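Tannase (Fusobacterium nucleatum subsp. nucleatum ATCC 25586, PDB 6YQ4) probably hydrolyses the galloyl ester bonds of gallotannins, giving the bacterium detoxifying activity against these plant polyphenols, and binds a magnesium ion. Local coordinates at residues I27-Y32 / N50-E55; A98-Y103 / G477-L482; I305-S310 / A470-G475; K326-E331 / D341-I346. All coordinates share one frame; numbering follows the deposited sequence.

In the fold
Interaction 1 lies within the central mixed sheet of an alpha/beta-hydrolase-like fold, interactions 2 and 3 involve the loop after its edge strand 465-469, and interaction 4 lies beyond it. Interaction 1 pairs strands 26-36 and 48-54 and touches interaction 2, where helix 100-106 meets the loop entering helix 482-493; their centres are about 17 Å apart. Interaction 3 joins the start of that loop to helix 298-316, about 20 Å from interaction 2 between centres. Interaction 4 is local to residues 326-346 and packs on interaction 3, with about 12 Å between centres. The chain spans of interactions 2, 3 and 4 enclose one another in turn. Loop 470-482 thus contacts both helix 298-316 and helix 100-106.

Interaction 1 (I27-Y32 / N50-E55); sequences IKYRAY and NIYIPE
Arg30 and Glu55 meet through a salt bridge in which NE of Arg30 lies 2.8 Å from OE1 of Glu55. The carboxylate sits at the guanidinium edge, near its plane, and OE1 takes the N-H on its syn side; NH1 adds only a weak second bond to OE2, so the NE bond is the main link, and the two planes lie 28° apart. Glu55 gets there by a bend at chi2 (63°), while Arg30 stays extended from CG to NE. On the other face, Tyr29 and Tyr52 lie side by side and point the same way, CE1 of Tyr29 coming to 3.6 Å from CD1 of Tyr52. The CB of Ala31 approaches the edge of the Tyr52 ring, 3.8 Å from CE1. Beneath these side chains runs an antiparallel pairing of the hairpin formed by strands 26-36 and 48-54: Arg30 with Ile53 and Tyr32 with Ile51 are hydrogen-bonded pairs, and N of Tyr32 reaches O of Ile51 at 2.8 Å. Tyr32 shares the Arg30 face, where its CE2 lies 4.0 Å from CD1 of Ile53. Farther out, Phe58 makes a cation-pi contact with Arg30, and the Tyr32 hydroxyl is hydrogen-bonded to O of Pro12. Ile51 touches Met153, a residue of the magnesium site, and Leu101 and Leu105 of helix 100-106 pack against Tyr52 and Tyr29.

Interaction 2 (A98-Y103 / G477-L482); sequences ANSLTY and GGDYDL
Leu482 presses its side chain against Ser100 and Tyr103, and most of the contact is built round this one residue. Its CB lies over one face of the Tyr103 ring in a CH-pi contact, 4.2 Å from the ring centroid and displaced toward the rim, 3.9 Å from CD2. The two side chains slide past each other in opposite directions. The methyl CD1 of Leu482 reaches the start of the helix, touching CA of Ser100 at 3.7 Å and O of Ala98 at the same 3.7 Å, while CD2 stands 4.2 Å from CB of Ser100. Asn99 caps that helix: its OD1 accepts from N of Thr102 at 2.9 Å in a nearly straight bond of 176°. The Asp479 side is looser. There OD1 comes no nearer to Ser100 than 3.8 Å, at CB, and no hydrogen bond crosses between the segments; OD2 of Asp479 turns instead to the side-chain amide of Asn163. The contact as a whole lies toward the surface, with Leu482, Asp479 and Tyr103 all partly exposed. Leu482 opens helix 482-493, whose Phe486 also meets the Tyr103 ring, so the first turns of two helices pack together here, while Leu101 of helix 100-106 turns to strands 73-76 and 110-114 of the central sheet.

Interaction 3 (I305-S310 / A470-G475); sequences IIIRNS and APWGQG
Ser310 turns its hydroxyl straight at the carbonyl of Ala470, and OG donates to O of Ala470 at 2.6 Å, nearly in line with the C=O bond (171°). OG is set anti to the backbone N of its own residue (chi1 175°), which carries it off the helix toward the loop. The same oxygen lies in the plane of the Trp472 indole at its edge, 3.5 Å from CE3, and also 3.5 Å from the CB of Trp472. Farther along that edge, CG2 of Ile307 approaches CZ3 at 4.5 Å. On the preceding turn of the helix, CG2 of Ile306 packs on CB of Ala470 at 3.8 Å. Two waters add further links: one accepts from N of Ala470 and gives a weak bond to O of Ile306, the other accepts from N of Trp472 and gives a weak bond to O of Ser310. NE1 of the indole is hydrogen-bonded to O of Asp320, and the ring also meets Phe324 edge-to-face. Helix 298-316 thus docks through Ala470 and Trp472 at the entry to a type II beta turn, Pro471 to Gln474, in the loop after the last strand of the sheet. In alpha/beta-hydrolases this loop carries the catalytic histidine, consistent with the nearby His476 of a probable Ser-His-Asp triad.

Interaction 4 (K326-E331 / D341-I346); sequences KAFTIE and DVYTHI
Val342 and Tyr343 of helix 340-344 pack against Ala327, which leads into the small two-stranded antiparallel sheet of strands 328-330 and 335-338; the contact closes a compact strand-strand-helix unit. Val342 comes first, with CG1 anti to its backbone N (chi1 180°) and 3.7 Å from CB of Ala327. The same methyl meets CG of Lys326 at 3.9 Å, where the two side chains cross at about a right angle. Next comes Tyr343: CB of Ala327 comes to 3.6 Å from N of Tyr343 and 3.9 Å from its CB, so the alanine methyl packs against two successive residues of the helix. The side chains of Tyr343 and Phe328 cross obliquely. The Tyr343 hydroxyl is hydrogen-bonded to O of Ala442, and Ile307 of helix 298-316 touches both rings. After the helix, Ile346 brings its side chain alongside Lys326, the two running in opposite directions, CD1 of Ile346 and CG of Lys326 being 4.0 Å apart. No hydrogen bond crosses between the segments, and between the two rings the closest pair is CE1 of Phe328 and CD1 of Tyr343, at 4.0 Å.

Interaction 1 (I27-Y32 / N50-E55)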
loop_
_atom_site.group_PDB
_atom_site.type_symbol
_atom_site.label_atom_id
_atom_site.label_comp_id
_atom_site.label_asym_id
_atom_site.label_seq_id
_atom_site.Cartn_x
_atom_site.Cartn_y
_atom_site.Cartn_z
ATOM N N ILE A 27 24.922 -16.200 0.563
ATOM C CA ILE A 27 23.732 -16.426 1.376
ATOM C C ILE A 27 23.135 -17.764 0.946
ATOM O O ILE A 27 22.613 -17.892 -0.162
ATOM C CB ILE A 27 22.721 -15.281 1.227
ATOM C CG1 ILE A 27 23.404 -13.934 1.463
ATOM C CG2 ILE A 27 21.529 -15.474 2.167
ATOM C CD1 ILE A 27 22.544 -12.768 1.128
ATOM N N LYS A 28 23.248 -18.773 1.804
ATOM C CA LYS A 28 22.627 -20.071 1.577
ATOM C C LYS A 28 21.319 -20.151 2.359
ATOM O O LYS A 28 21.234 -19.696 3.508
ATOM C CB LYS A 28 23.566 -21.208 1.992
ATOM C CG LYS A 28 24.833 -21.303 1.141
ATOM C CD LYS A 28 25.739 -22.456 1.552
ATOM C CE LYS A 28 24.976 -23.772 1.634
ATOM N NZ LYS A 28 25.868 -24.948 1.332
ATOM N N TYR A 29 20.296 -20.722 1.727
ATOM C CA TYR A 29 18.979 -20.810 2.341
ATOM C C TYR A 29 18.270 -22.054 1.820
ATOM O O TYR A 29 18.683 -22.668 0.831
ATOM C CB TYR A 29 18.142 -19.543 2.074
ATOM C CG TYR A 29 17.931 -19.255 0.602
ATOM C CD1 TYR A 29 16.790 -19.703 -0.061
ATOM C CD2 TYR A 29 18.885 -18.558 -0.130
ATOM C CE1 TYR A 29 16.600 -19.447 -1.401
ATOM C CE2 TYR A 29 18.706 -18.303 -1.475
ATOM C CZ TYR A 29 17.561 -18.751 -2.107
ATOM O OH TYR A 29 17.383 -18.503 -3.451
ATOM N N ARG A 30 17.198 -22.425 2.507
ATOM C CA ARG A 30 16.344 -23.537 2.109
ATOM C C ARG A 30 15.019 -22.983 1.605
ATOM O O ARG A 30 14.324 -22.267 2.334
ATOM C CB ARG A 30 16.106 -24.488 3.275
ATOM C CG ARG A 30 17.269 -25.361 3.571
ATOM C CD ARG A 30 16.953 -26.360 4.681
ATOM N NE ARG A 30 18.205 -26.898 5.191
ATOM C CZ ARG A 30 18.311 -28.025 5.877
ATOM N NH1 ARG A 30 19.510 -28.429 6.279
ATOM N NH2 ARG A 30 17.222 -28.737 6.156
ATOM N N ALA A 31 14.661 -23.344 0.381
ATOM C CA ALA A 31 13.484 -22.811 -0.287
ATOM C C ALA A 31 12.346 -23.817 -0.214
ATOM O O ALA A 31 12.518 -24.976 -0.608
ATOM C CB ALA A 31 13.795 -22.478 -1.749
ATOM N N TYR A 32 11.190 -23.368 0.286
ATOM C CA TYR A 32 9.943 -24.139 0.293
ATOM C C TYR A 32 8.966 -23.436 -0.653
ATOM O O TYR A 32 8.226 -22.539 -0.261
ATOM C CB TYR A 32 9.390 -24.248 1.693
ATOM C CG TYR A 32 10.390 -24.771 2.695
ATOM C CD1 TYR A 32 10.331 -26.097 3.137
ATOM C CD2 TYR A 32 11.396 -23.945 3.209
ATOM C CE1 TYR A 32 11.246 -26.587 4.072
ATOM C CE2 TYR A 32 12.328 -24.440 4.132
ATOM C CZ TYR A 32 12.238 -25.753 4.561
ATOM O OH TYR A 32 13.152 -26.233 5.479
ATOM N N ASN A 50 5.793 -18.733 -1.076
ATOM C CA ASN A 50 7.174 -19.191 -0.994
ATOM C C ASN A 50 7.745 -18.832 0.368
ATOM O O ASN A 50 7.636 -17.679 0.803
ATOM C CB ASN A 50 8.048 -18.540 -2.065
ATOM C CG ASN A 50 7.668 -18.950 -3.455
ATOM O OD1 ASN A 50 7.159 -20.042 -3.668
ATOM N ND2 ASN A 50 7.922 -18.074 -4.420
ATOM N N ILE A 51 8.385 -19.800 1.014
ATOM C CA ILE A 51 9.014 -19.601 2.314
ATOM C C ILE A 51 10.504 -19.886 2.183
ATOM O O ILE A 51 10.895 -20.954 1.701
ATOM C CB ILE A 51 8.378 -20.494 3.388
ATOM C CG1 ILE A 51 6.923 -20.089 3.616
ATOM C CG2 ILE A 51 9.185 -20.424 4.676
ATOM C CD1 ILE A 51 6.256 -20.923 4.695
ATOM N N TYR A 52 11.327 -18.928 2.598
ATOM C CA TYR A 52 12.778 -19.046 2.557
ATOM C C TYR A 52 13.338 -18.952 3.969
ATOM O O TYR A 52 13.008 -18.021 4.717
ATOM C CB TYR A 52 13.376 -17.957 1.681
ATOM C CG TYR A 52 12.788 -17.940 0.299
ATOM C CD1 TYR A 52 13.097 -18.941 -0.618
ATOM C CD2 TYR A 52 11.905 -16.939 -0.091
ATOM C CE1 TYR A 52 12.566 -18.930 -1.887
ATOM C CE2 TYR A 52 11.373 -16.922 -1.358
ATOM C CZ TYR A 52 11.712 -17.917 -2.252
ATOM O OH TYR A 52 11.174 -17.901 -3.511
ATOM N N ILE A 53 14.175 -19.913 4.338
ATOM C CA ILE A 53 14.745 -19.938 5.682
ATOM C C ILE A 53 16.267 -20.015 5.594
ATOM O O ILE A 53 16.799 -20.868 4.861
ATOM C CB ILE A 53 14.180 -21.115 6.486
ATOM C CG1 ILE A 53 12.657 -21.131 6.385
ATOM C CG2 ILE A 53 14.682 -21.074 7.944
ATOM C CD1 ILE A 53 12.015 -22.123 7.336
ATOM N N PRO A 54 17.003 -19.163 6.311
ATOM C CA PRO A 54 18.470 -19.259 6.283
ATOM C C PRO A 54 18.972 -20.640 6.694
ATOM O O PRO A 54 18.402 -21.309 7.562
ATOM C CB PRO A 54 18.914 -18.176 7.268
ATOM C CG PRO A 54 17.798 -17.170 7.235
ATOM C CD PRO A 54 16.541 -17.996 7.086
ATOM N N GLU A 55 20.055 -21.067 6.033
ATOM C CA GLU A 55 20.616 -22.390 6.271
ATOM C C GLU A 55 21.164 -22.525 7.686
ATOM O O GLU A 55 21.180 -23.630 8.242
ATOM C CB GLU A 55 21.698 -22.677 5.216
ATOM C CG GLU A 55 22.431 -24.028 5.323
ATOM C CD GLU A 55 21.537 -25.250 5.142
ATOM O OE1 GLU A 55 20.358 -25.094 4.777
ATOM O OE2 GLU A 55 22.020 -26.381 5.366
#

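Interaction 2 (A98-Y103 / G477-L482)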
loop_
_atom_site.group_PDB
_atom_site.type_symbol
_atom_site.label_atom_id
_atom_site.label_comp_id
_atom_site.label_asym_id
_atom_site.label_seq_id
_atom_site.Cartn_x
_atom_site.Cartn_y
_atom_site.Cartn_z
ATOM N N ALA A 98 20.631 -6.445 -4.190
ATOM C CA ALA A 98 19.779 -7.393 -3.486
ATOM C C ALA A 98 18.362 -6.873 -3.387
ATOM O O ALA A 98 18.140 -5.725 -2.997
ATOM C CB ALA A 98 20.336 -7.630 -2.084
ATOM N N ASN A 99 17.394 -7.718 -3.738
ATOM C CA ASN A 99 16.008 -7.350 -3.499
ATOM C C ASN A 99 15.681 -7.523 -2.009
ATOM O O ASN A 99 16.529 -7.938 -1.203
ATOM C CB ASN A 99 15.077 -8.115 -4.450
ATOM C CG ASN A 99 14.722 -9.531 -3.990
ATOM O OD1 ASN A 99 15.245 -10.067 -3.007
ATOM N ND2 ASN A 99 13.846 -10.166 -4.764
ATOM N N SER A 100 14.431 -7.204 -1.639
ATOM C CA SER A 100 14.069 -7.125 -0.231
ATOM C C SER A 100 14.135 -8.482 0.464
ATOM O O SER A 100 14.455 -8.549 1.661
ATOM C CB SER A 100 12.680 -6.499 -0.099
ATOM O OG SER A 100 11.683 -7.387 -0.546
ATOM N N LEU A 101 13.836 -9.563 -0.264
ATOM C CA LEU A 101 13.874 -10.897 0.327
ATOM C C LEU A 101 15.307 -11.363 0.532
ATOM O O LEU A 101 15.622 -11.996 1.550
ATOM C CB LEU A 101 13.125 -11.893 -0.561
ATOM C CG LEU A 101 11.602 -11.814 -0.638
ATOM C CD1 LEU A 101 11.117 -10.570 -1.404
ATOM C CD2 LEU A 101 11.055 -13.100 -1.257
ATOM N N THR A 102 16.181 -11.093 -0.449
ATOM C CA THR A 102 17.607 -11.366 -0.271
ATOM C C THR A 102 18.174 -10.551 0.887
ATOM O O THR A 102 18.978 -11.052 1.680
ATOM C CB THR A 102 18.372 -11.030 -1.548
ATOM O OG1 THR A 102 17.900 -11.831 -2.644
ATOM C CG2 THR A 102 19.862 -11.235 -1.345
ATOM N N TYR A 103 17.780 -9.281 0.980
ATOM C CA TYR A 103 18.183 -8.452 2.105
ATOM C C TYR A 103 17.717 -9.069 3.419
ATOM O O TYR A 103 18.497 -9.194 4.372
ATOM C CB TYR A 103 17.629 -7.032 1.933
ATOM C CG TYR A 103 18.511 -5.993 2.591
ATOM C CD1 TYR A 103 18.505 -5.833 3.980
ATOM C CD2 TYR A 103 19.373 -5.196 1.835
ATOM C CE1 TYR A 103 19.337 -4.915 4.606
ATOM C CE2 TYR A 103 20.203 -4.266 2.454
ATOM C CZ TYR A 103 20.180 -4.133 3.847
ATOM O OH TYR A 103 20.995 -3.219 4.479
ATOM N N GLY A 477 6.947 4.412 -5.928
ATOM C CA GLY A 477 7.845 3.276 -5.843
ATOM C C GLY A 477 8.013 2.824 -4.405
ATOM O O GLY A 477 7.489 3.418 -3.473
ATOM N N GLY A 478 8.762 1.736 -4.247
ATOM C CA GLY A 478 9.006 1.168 -2.939
ATOM C C GLY A 478 10.374 0.524 -2.907
ATOM O O GLY A 478 11.034 0.371 -3.936
ATOM N N ASP A 479 10.802 0.174 -1.694
ATOM C CA ASP A 479 12.026 -0.602 -1.460
ATOM C C ASP A 479 13.270 0.126 -1.946
ATOM O O ASP A 479 14.255 -0.513 -2.320
ATOM C CB ASP A 479 11.955 -1.993 -2.112
ATOM C CG ASP A 479 10.879 -2.873 -1.505
ATOM O OD1 ASP A 479 10.655 -3.971 -2.051
ATOM O OD2 ASP A 479 10.265 -2.487 -0.477
ATOM N N TYR A 480 13.241 1.459 -1.989
ATOM C CA TYR A 480 14.408 2.199 -2.452
ATOM C C TYR A 480 15.372 2.522 -1.318
ATOM O O TYR A 480 16.398 3.166 -1.555
ATOM C CB TYR A 480 13.974 3.485 -3.147
ATOM C CG TYR A 480 12.858 4.174 -2.411
ATOM C CD1 TYR A 480 11.540 3.962 -2.772
ATOM C CD2 TYR A 480 13.118 5.029 -1.347
ATOM C CE1 TYR A 480 10.519 4.570 -2.112
ATOM C CE2 TYR A 480 12.092 5.628 -0.662
ATOM C CZ TYR A 480 10.794 5.397 -1.050
ATOM O OH TYR A 480 9.750 6.002 -0.398
ATOM N N ASP A 481 15.078 2.053 -0.110
ATOM C CA ASP A 481 15.794 2.408 1.113
ATOM C C ASP A 481 15.943 1.183 2.010
ATOM O O ASP A 481 15.699 1.237 3.217
ATOM C CB ASP A 481 15.037 3.512 1.853
ATOM C CG ASP A 481 13.590 3.115 2.165
ATOM O OD1 ASP A 481 12.956 3.766 3.021
ATOM O OD2 ASP A 481 13.085 2.137 1.556
ATOM N N LEU A 482 16.340 0.044 1.426
ATOM C CA LEU A 482 16.297 -1.207 2.187
ATOM C C LEU A 482 17.181 -1.164 3.427
ATOM O O LEU A 482 16.885 -1.842 4.421
ATOM C CB LEU A 482 16.698 -2.394 1.308
ATOM C CG LEU A 482 15.679 -2.704 0.209
ATOM C CD1 LEU A 482 16.003 -4.005 -0.504
ATOM C CD2 LEU A 482 14.271 -2.740 0.776
#

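Interaction 3 (I305-S310 / A470-G475)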
loop_
_atom_site.group_PDB
_atom_site.type_symbol
_atom_site.label_atom_id
_atom_site.label_comp_id
_atom_site.label_asym_id
_atom_site.label_seq_id
_atom_site.Cartn_x
_atom_site.Cartn_y
_atom_site.Cartn_z
ATOM N N ILE A 305 4.431 21.273 6.742
ATOM C CA ILE A 305 5.564 20.992 7.621
ATOM C C ILE A 305 6.230 19.678 7.236
ATOM O O ILE A 305 7.459 19.556 7.288
ATOM C CB ILE A 305 5.110 21.009 9.092
ATOM C CG1 ILE A 305 4.621 22.407 9.459
ATOM C CG2 ILE A 305 6.254 20.655 9.992
ATOM C CD1 ILE A 305 3.975 22.501 10.833
ATOM N N ILE A 306 5.440 18.684 6.817
ATOM C CA ILE A 306 6.013 17.464 6.244
ATOM C C ILE A 306 6.966 17.810 5.107
ATOM O O ILE A 306 8.064 17.252 4.999
ATOM C CB ILE A 306 4.900 16.529 5.751
ATOM C CG1 ILE A 306 4.102 15.968 6.901
ATOM C CG2 ILE A 306 5.462 15.376 4.924
ATOM C CD1 ILE A 306 2.904 15.218 6.351
ATOM N N ILE A 307 6.546 18.714 4.216
ATOM C CA ILE A 307 7.407 19.078 3.096
ATOM C C ILE A 307 8.623 19.848 3.599
ATOM O O ILE A 307 9.755 19.563 3.197
ATOM C CB ILE A 307 6.612 19.868 2.032
ATOM C CG1 ILE A 307 5.484 19.013 1.445
ATOM C CG2 ILE A 307 7.518 20.339 0.893
ATOM C CD1 ILE A 307 5.971 17.768 0.738
ATOM N N ARG A 308 8.417 20.812 4.513
ATOM C CA ARG A 308 9.544 21.544 5.095
ATOM C C ARG A 308 10.562 20.589 5.678
ATOM O O ARG A 308 11.768 20.734 5.455
ATOM C CB ARG A 308 9.061 22.502 6.187
ATOM C CG ARG A 308 10.190 23.288 6.872
ATOM C CD ARG A 308 9.788 23.857 8.255
ATOM N NE ARG A 308 9.721 22.814 9.273
ATOM C CZ ARG A 308 9.129 22.950 10.456
ATOM N NH1 ARG A 308 8.545 24.098 10.769
ATOM N NH2 ARG A 308 9.121 21.931 11.323
ATOM N N ASN A 309 10.085 19.591 6.418
ATOM C CA ASN A 309 10.983 18.608 6.996
ATOM C C ASN A 309 11.679 17.798 5.917
ATOM O O ASN A 309 12.878 17.514 6.029
ATOM C CB ASN A 309 10.210 17.693 7.940
ATOM C CG ASN A 309 9.956 18.327 9.294
ATOM O OD1 ASN A 309 10.406 19.454 9.593
ATOM N ND2 ASN A 309 9.224 17.606 10.124
ATOM N N SER A 310 10.944 17.420 4.864
ATOM C CA SER A 310 11.559 16.715 3.743
ATOM C C SER A 310 12.661 17.547 3.082
ATOM O O SER A 310 13.782 17.062 2.891
ATOM C CB SER A 310 10.499 16.329 2.711
ATOM O OG SER A 310 11.117 15.737 1.568
ATOM N N ALA A 470 8.200 11.794 3.988
ATOM C CA ALA A 470 8.038 12.033 2.552
ATOM C C ALA A 470 9.423 12.288 1.981
ATOM O O ALA A 470 9.896 13.430 1.962
ATOM C CB ALA A 470 7.101 13.204 2.281
ATOM N N PRO A 471 10.119 11.248 1.532
ATOM C CA PRO A 471 11.497 11.425 1.050
ATOM C C PRO A 471 11.560 12.343 -0.167
ATOM O O PRO A 471 10.810 12.183 -1.130
ATOM C CB PRO A 471 11.930 9.996 0.700
ATOM C CG PRO A 471 10.958 9.105 1.419
ATOM C CD PRO A 471 9.674 9.847 1.465
ATOM N N TRP A 472 12.493 13.285 -0.121
ATOM C CA TRP A 472 12.640 14.307 -1.150
ATOM C C TRP A 472 13.018 13.716 -2.506
ATOM O O TRP A 472 13.799 12.761 -2.607
ATOM C CB TRP A 472 13.710 15.320 -0.716
ATOM C CG TRP A 472 13.819 16.458 -1.664
ATOM C CD1 TRP A 472 14.740 16.615 -2.673
ATOM C CD2 TRP A 472 12.965 17.608 -1.716
ATOM N NE1 TRP A 472 14.509 17.801 -3.344
ATOM C CE2 TRP A 472 13.426 18.426 -2.776
ATOM C CE3 TRP A 472 11.861 18.034 -0.962
ATOM C CZ2 TRP A 472 12.812 19.633 -3.104
ATOM C CZ3 TRP A 472 11.258 19.224 -1.286
ATOM C CH2 TRP A 472 11.729 20.011 -2.359
ATOM N N GLY A 473 12.477 14.321 -3.560
ATOM C CA GLY A 473 12.789 13.916 -4.914
ATOM C C GLY A 473 12.358 12.516 -5.275
ATOM O O GLY A 473 12.878 11.947 -6.242
ATOM N N GLN A 474 11.423 11.939 -4.535
ATOM C CA GLN A 474 11.053 10.538 -4.687
ATOM C C GLN A 474 9.637 10.450 -5.242
ATOM O O GLN A 474 8.706 11.035 -4.679
ATOM C CB GLN A 474 11.158 9.805 -3.341
ATOM C CG GLN A 474 10.533 8.413 -3.313
ATOM C CD GLN A 474 11.297 7.438 -4.196
ATOM O OE1 GLN A 474 12.495 7.212 -3.991
ATOM N NE2 GLN A 474 10.608 6.859 -5.192
ATOM N N GLY A 475 9.480 9.746 -6.354
ATOM C CA GLY A 475 8.186 9.496 -6.939
ATOM C C GLY A 475 7.606 8.186 -6.461
ATOM O O GLY A 475 8.010 7.636 -5.424
HETATM O O HOH W 1 9.314 14.122 5.616
HETATM O O HOH W 2 13.767 13.674 2.598
#

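Interaction 4 (K326-E331 / D341-I346)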
loop_
_atom_site.group_PDB
_atom_site.type_symbol
_atom_site.label_atom_id
_atom_site.label_comp_id
_atom_site.label_asym_id
_atom_site.label_seq_id
_atom_site.Cartn_x
_atom_site.Cartn_y
_atom_site.Cartn_z
ATOM N N LYS A 326 10.773 28.325 -5.083
ATOM C CA LYS A 326 9.777 29.395 -5.158
ATOM C C LYS A 326 8.645 29.220 -4.142
ATOM O O LYS A 326 7.972 30.200 -3.803
ATOM C CB LYS A 326 9.209 29.498 -6.580
ATOM C CG LYS A 326 8.164 28.442 -6.939
ATOM C CD LYS A 326 7.724 28.526 -8.411
ATOM C CE LYS A 326 7.252 29.920 -8.797
ATOM N NZ LYS A 326 6.664 29.998 -10.172
ATOM N N ALA A 327 8.430 28.014 -3.638
ATOM C CA ALA A 327 7.444 27.777 -2.593
ATOM C C ALA A 327 8.032 27.839 -1.181
ATOM O O ALA A 327 7.294 27.640 -0.205
ATOM C CB ALA A 327 6.774 26.408 -2.809
ATOM N N PHE A 328 9.330 28.104 -1.044
ATOM C CA PHE A 328 10.032 27.933 0.220
ATOM C C PHE A 328 10.445 29.281 0.800
ATOM O O PHE A 328 10.860 30.188 0.064
ATOM C CB PHE A 328 11.282 27.067 0.034
ATOM C CG PHE A 328 10.990 25.627 -0.264
ATOM C CD1 PHE A 328 9.712 25.113 -0.117
ATOM C CD2 PHE A 328 12.001 24.782 -0.682
ATOM C CE1 PHE A 328 9.446 23.780 -0.381
ATOM C CE2 PHE A 328 11.739 23.441 -0.961
ATOM C CZ PHE A 328 10.460 22.943 -0.806
ATOM N N THR A 329 10.348 29.405 2.118
ATOM C CA THR A 329 11.024 30.477 2.845
ATOM C C THR A 329 12.311 29.907 3.424
ATOM O O THR A 329 12.274 29.044 4.312
ATOM C CB THR A 329 10.168 31.074 3.954
ATOM O OG1 THR A 329 8.935 31.552 3.410
ATOM C CG2 THR A 329 10.914 32.249 4.577
ATOM N N ILE A 330 13.438 30.401 2.920
ATOM C CA ILE A 330 14.769 29.953 3.304
ATOM C C ILE A 330 15.500 31.121 3.938
ATOM O O ILE A 330 15.574 32.201 3.345
ATOM C CB ILE A 330 15.554 29.429 2.089
ATOM C CG1 ILE A 330 14.845 28.212 1.500
ATOM C CG2 ILE A 330 16.994 29.133 2.479
ATOM C CD1 ILE A 330 15.431 27.740 0.211
ATOM N N GLU A 331 16.063 30.909 5.130
ATOM C CA GLU A 331 16.786 31.978 5.798
ATOM C C GLU A 331 18.234 31.592 5.881
ATOM O O GLU A 331 18.969 31.686 4.867
ATOM C CB GLU A 331 16.096 32.307 7.130
ATOM C CG GLU A 331 14.929 33.268 6.940
ATOM C CD GLU A 331 13.880 33.130 8.013
ATOM O OE1 GLU A 331 14.208 32.653 9.122
ATOM O OE2 GLU A 331 12.721 33.499 7.742
ATOM N N ASP A 341 0.333 25.469 -1.240
ATOM C CA ASP A 341 -0.360 25.689 -2.510
ATOM C C ASP A 341 0.637 25.843 -3.650
ATOM O O ASP A 341 0.553 25.142 -4.666
ATOM C CB ASP A 341 -1.252 26.929 -2.420
ATOM C CG ASP A 341 -2.547 26.676 -1.660
ATOM O OD1 ASP A 341 -2.827 25.502 -1.285
ATOM O OD2 ASP A 341 -3.279 27.668 -1.433
ATOM N N VAL A 342 1.597 26.760 -3.495
ATOM C CA VAL A 342 2.611 26.960 -4.524
ATOM C C VAL A 342 3.357 25.657 -4.796
ATOM O O VAL A 342 3.651 25.321 -5.953
ATOM C CB VAL A 342 3.574 28.090 -4.111
ATOM C CG1 VAL A 342 4.654 28.302 -5.186
ATOM C CG2 VAL A 342 2.807 29.378 -3.833
ATOM N N TYR A 343 3.650 24.894 -3.734
ATOM C CA TYR A 343 4.448 23.682 -3.881
ATOM C C TYR A 343 3.753 22.664 -4.781
ATOM O O TYR A 343 4.409 21.955 -5.551
ATOM C CB TYR A 343 4.740 23.067 -2.501
ATOM C CG TYR A 343 5.509 21.756 -2.573
ATOM C CD1 TYR A 343 6.893 21.747 -2.753
ATOM C CD2 TYR A 343 4.849 20.527 -2.496
ATOM C CE1 TYR A 343 7.597 20.550 -2.825
ATOM C CE2 TYR A 343 5.546 19.322 -2.581
ATOM C CZ TYR A 343 6.918 19.343 -2.746
ATOM O OH TYR A 343 7.633 18.160 -2.792
ATOM N N THR A 344 2.427 22.567 -4.687
ATOM C CA THR A 344 1.684 21.547 -5.414
ATOM C C THR A 344 1.408 21.925 -6.864
ATOM O O THR A 344 0.991 21.055 -7.640
ATOM C CB THR A 344 0.366 21.253 -4.693
ATOM O OG1 THR A 344 -0.270 22.490 -4.352
ATOM C CG2 THR A 344 0.640 20.488 -3.420
ATOM N N HIS A 345 1.630 23.188 -7.247
ATOM C CA HIS A 345 1.403 23.657 -8.603
ATOM C C HIS A 345 2.672 23.653 -9.444
ATOM O O HIS A 345 2.705 24.282 -10.506
ATOM C CB HIS A 345 0.801 25.060 -8.568
ATOM C CG HIS A 345 -0.663 25.068 -8.282
ATOM N ND1 HIS A 345 -1.215 24.367 -7.228
ATOM C CD2 HIS A 345 -1.694 25.665 -8.922
ATOM C CE1 HIS A 345 -2.523 24.541 -7.228
ATOM N NE2 HIS A 345 -2.839 25.328 -8.243
ATOM N N ILE A 346 3.719 22.977 -8.985
ATOM C CA ILE A 346 5.027 23.160 -9.592
ATOM C C ILE A 346 5.170 22.176 -10.748
ATOM O O ILE A 346 5.361 22.589 -11.900
ATOM C CB ILE A 346 6.141 23.048 -8.529
ATOM C CG1 ILE A 346 6.275 24.409 -7.816
ATOM C CG2 ILE A 346 7.475 22.627 -9.150
ATOM C CD1 ILE A 346 7.465 24.536 -6.884
#